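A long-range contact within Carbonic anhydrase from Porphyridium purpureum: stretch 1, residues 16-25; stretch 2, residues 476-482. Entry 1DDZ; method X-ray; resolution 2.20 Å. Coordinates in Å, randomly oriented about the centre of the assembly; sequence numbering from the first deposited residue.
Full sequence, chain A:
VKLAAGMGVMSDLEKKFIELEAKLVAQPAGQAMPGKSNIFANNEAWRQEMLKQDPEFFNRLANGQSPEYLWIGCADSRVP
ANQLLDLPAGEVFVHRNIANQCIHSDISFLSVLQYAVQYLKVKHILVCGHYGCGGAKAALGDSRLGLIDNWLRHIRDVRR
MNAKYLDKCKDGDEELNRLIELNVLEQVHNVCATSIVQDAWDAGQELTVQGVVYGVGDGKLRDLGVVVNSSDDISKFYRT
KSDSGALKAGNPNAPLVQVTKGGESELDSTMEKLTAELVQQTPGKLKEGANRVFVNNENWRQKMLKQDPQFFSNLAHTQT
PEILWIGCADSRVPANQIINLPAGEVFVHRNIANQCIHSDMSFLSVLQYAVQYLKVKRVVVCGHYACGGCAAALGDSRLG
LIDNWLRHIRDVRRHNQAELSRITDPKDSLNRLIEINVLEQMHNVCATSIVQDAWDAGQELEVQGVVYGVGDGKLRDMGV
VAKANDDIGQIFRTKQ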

# COMPACT_ATOMS: atom_id res chain seq x y z
N LYS A 16 -15.41 24.59 5.63
CA LYS A 16 -15.93 24.44 4.29
C LYS A 16 -16.72 23.14 4.13
O LYS A 16 -17.83 23.14 3.59
CB LYS A 16 -14.80 24.47 3.28
CG LYS A 16 -15.26 24.26 1.85
CD LYS A 16 -16.21 25.37 1.47
CE LYS A 16 -16.78 25.19 0.07
NZ LYS A 16 -17.41 26.44 -0.44
N PHE A 17 -16.20 22.03 4.62
CA PHE A 17 -16.95 20.80 4.44
C PHE A 17 -18.20 20.67 5.28
O PHE A 17 -19.19 20.14 4.79
CB PHE A 17 -16.05 19.56 4.45
CG PHE A 17 -15.44 19.27 3.10
CD1 PHE A 17 -16.06 18.39 2.22
CD2 PHE A 17 -14.33 19.97 2.66
CE1 PHE A 17 -15.58 18.21 0.93
CE2 PHE A 17 -13.85 19.80 1.37
CZ PHE A 17 -14.48 18.93 0.51
N ILE A 18 -18.22 21.29 6.46
CA ILE A 18 -19.40 21.28 7.31
C ILE A 18 -20.50 22.00 6.52
O ILE A 18 -21.63 21.55 6.45
CB ILE A 18 -19.14 22.02 8.62
CG1 ILE A 18 -18.31 21.14 9.55
CG2 ILE A 18 -20.45 22.38 9.30
CD1 ILE A 18 -17.71 21.89 10.72
N GLU A 19 -20.12 23.07 5.84
CA GLU A 19 -21.03 23.85 5.01
C GLU A 19 -21.54 23.01 3.81
O GLU A 19 -22.73 23.03 3.49
CB GLU A 19 -20.26 25.05 4.49
CG GLU A 19 -21.05 26.26 4.16
CD GLU A 19 -20.15 27.49 4.06
OE1 GLU A 19 -20.12 28.14 2.99
OE2 GLU A 19 -19.46 27.81 5.06
N LEU A 20 -20.64 22.25 3.17
CA LEU A 20 -21.01 21.41 2.04
C LEU A 20 -21.92 20.26 2.48
O LEU A 20 -22.83 19.85 1.79
CB LEU A 20 -19.76 20.86 1.37
CG LEU A 20 -18.92 21.86 0.58
CD1 LEU A 20 -17.75 21.14 -0.06
CD2 LEU A 20 -19.78 22.53 -0.47
N GLU A 21 -21.69 19.73 3.66
CA GLU A 21 -22.52 18.65 4.15
C GLU A 21 -23.96 19.13 4.37
O GLU A 21 -24.92 18.43 4.02
CB GLU A 21 -21.96 18.09 5.45
CG GLU A 21 -22.74 16.91 5.91
CD GLU A 21 -22.26 16.40 7.23
OE1 GLU A 21 -23.13 16.17 8.10
OE2 GLU A 21 -21.03 16.22 7.39
N ALA A 22 -24.11 20.32 4.92
CA ALA A 22 -25.43 20.91 5.15
C ALA A 22 -26.16 21.09 3.82
O ALA A 22 -27.33 20.73 3.66
CB ALA A 22 -25.29 22.25 5.84
N LYS A 23 -25.44 21.57 2.83
CA LYS A 23 -26.02 21.77 1.51
C LYS A 23 -26.49 20.44 0.91
O LYS A 23 -27.57 20.35 0.33
CB LYS A 23 -25.01 22.48 0.59
CG LYS A 23 -25.45 22.61 -0.85
CD LYS A 23 -24.44 23.39 -1.69
CE LYS A 23 -24.61 23.06 -3.18
NZ LYS A 23 -24.28 21.62 -3.45
N LEU A 24 -25.72 19.38 1.12
CA LEU A 24 -26.09 18.06 0.58
C LEU A 24 -27.31 17.48 1.29
O LEU A 24 -28.27 17.05 0.66
CB LEU A 24 -24.90 17.10 0.69
CG LEU A 24 -25.14 15.59 0.59
CD1 LEU A 24 -25.85 15.24 -0.73
CD2 LEU A 24 -23.80 14.87 0.69
N VAL A 25 -27.23 17.47 2.61
CA VAL A 25 -28.25 16.94 3.50
C VAL A 25 -29.63 17.63 3.39
O VAL A 25 -30.65 17.06 3.76
CB VAL A 25 -27.68 16.95 4.92
CG1 VAL A 25 -28.76 16.97 5.94
CG2 VAL A 25 -26.80 15.74 5.10
N ARG A 476 -25.00 15.07 -10.64
CA ARG A 476 -25.56 15.82 -9.53
C ARG A 476 -24.42 16.35 -8.65
O ARG A 476 -23.47 15.62 -8.31
CB ARG A 476 -26.52 14.92 -8.75
CG ARG A 476 -27.67 14.47 -9.66
CD ARG A 476 -28.59 13.52 -8.97
NE ARG A 476 -29.61 13.03 -9.88
CZ ARG A 476 -30.70 13.73 -10.21
NH1 ARG A 476 -30.90 14.95 -9.72
NH2 ARG A 476 -31.61 13.19 -11.00
N ASP A 477 -24.50 17.63 -8.32
CA ASP A 477 -23.47 18.30 -7.55
C ASP A 477 -23.40 17.88 -6.11
O ASP A 477 -24.41 17.84 -5.43
CB ASP A 477 -23.69 19.81 -7.65
CG ASP A 477 -22.49 20.63 -7.21
OD1 ASP A 477 -21.47 20.06 -6.78
OD2 ASP A 477 -22.56 21.87 -7.33
N MET A 478 -22.21 17.49 -5.66
CA MET A 478 -22.01 17.09 -4.28
C MET A 478 -21.20 18.18 -3.58
O MET A 478 -20.95 18.11 -2.38
CB MET A 478 -21.29 15.74 -4.17
CG MET A 478 -22.11 14.54 -4.65
SD MET A 478 -23.54 14.17 -3.63
CE MET A 478 -24.82 14.99 -4.59
N GLY A 479 -20.76 19.16 -4.35
CA GLY A 479 -20.00 20.24 -3.79
C GLY A 479 -18.76 20.53 -4.63
O GLY A 479 -18.35 19.71 -5.45
N VAL A 480 -18.19 21.71 -4.45
CA VAL A 480 -16.98 22.09 -5.16
C VAL A 480 -16.18 22.95 -4.18
O VAL A 480 -16.77 23.59 -3.32
CB VAL A 480 -17.32 22.87 -6.42
CG1 VAL A 480 -17.88 24.22 -6.07
CG2 VAL A 480 -16.10 23.00 -7.30
N VAL A 481 -14.85 22.84 -4.23
CA VAL A 481 -13.99 23.63 -3.35
C VAL A 481 -12.89 24.19 -4.23
O VAL A 481 -12.19 23.45 -4.92
CB VAL A 481 -13.30 22.77 -2.27
CG1 VAL A 481 -12.45 23.65 -1.37
CG2 VAL A 481 -14.29 22.01 -1.44
N ALA A 482 -12.77 25.51 -4.23
CA ALA A 482 -11.74 26.17 -5.03
C ALA A 482 -10.46 26.41 -4.25
O ALA A 482 -9.42 26.61 -4.84
CB ALA A 482 -12.27 27.48 -5.58
O HOH W 1 -22.38 19.99 -0.92
O HOH W 2 -25.57 18.65 -2.58

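Helix 16-25 packs along strand 476-481 in nearly antiparallel fashion: the N-to-C directions differ by 165°, the axes approach to 8.2 Å, and 368 Å² of surface is buried in total. No direct hydrogen bond crosses the contact; apolar packing and two bridging waters join the stretches.

Apolar side chains make the closest direct contacts. Val 481, its CA-to-CB bond directed toward the helix, places CG2 3.6 Å from Phe 17 CE2 and 3.8 Å from Leu 20 CD1, so one branched side chain meets both an aromatic ring and a leucine. The CA-to-CB bond of Phe 17 points sideways, but its ring comes nearer the strand. Leu 24, one helical turn beyond Leu 20, sets CD1 3.9 Å from Met 478 SD. The CA-to-CB bond of Met 478 points away from the helix, yet the flexible side chain (chi1 and chi2 both m) brings its end back. All five are buried, which suits their apolar side chains, whereas Lys 23 is exposed and can keep its charge near water.

The backbone also comes close: Leu 20 CD2 lies 4.0 Å from Gly 479 CA. Glycine suits this place twice over, since an ideal CB would sit 3.2 Å from Leu 20 CD1 and, at phi/psi 133/162, would also jam against the preceding carbonyl O. Within the strand, Asp 477 OD1 accepts a hydrogen bond from Gly 479 N at 2.7 Å.

Water 1 donates to Leu 20 O and Met 478 O, at 2.8 Å each, linking the two backbones. Water 2 donates to Asp 477 O at 3.2 Å and accepts a weak hydrogen bond from Lys 23 NZ at 3.4 Å.

Lys 23, t at chi1 to chi3 and m at chi4, brings NZ within 4.3 Å of Asp 477 OD2, too far for a salt bridge. Lys 16 CE lies 3.7 Å from Val 480 O.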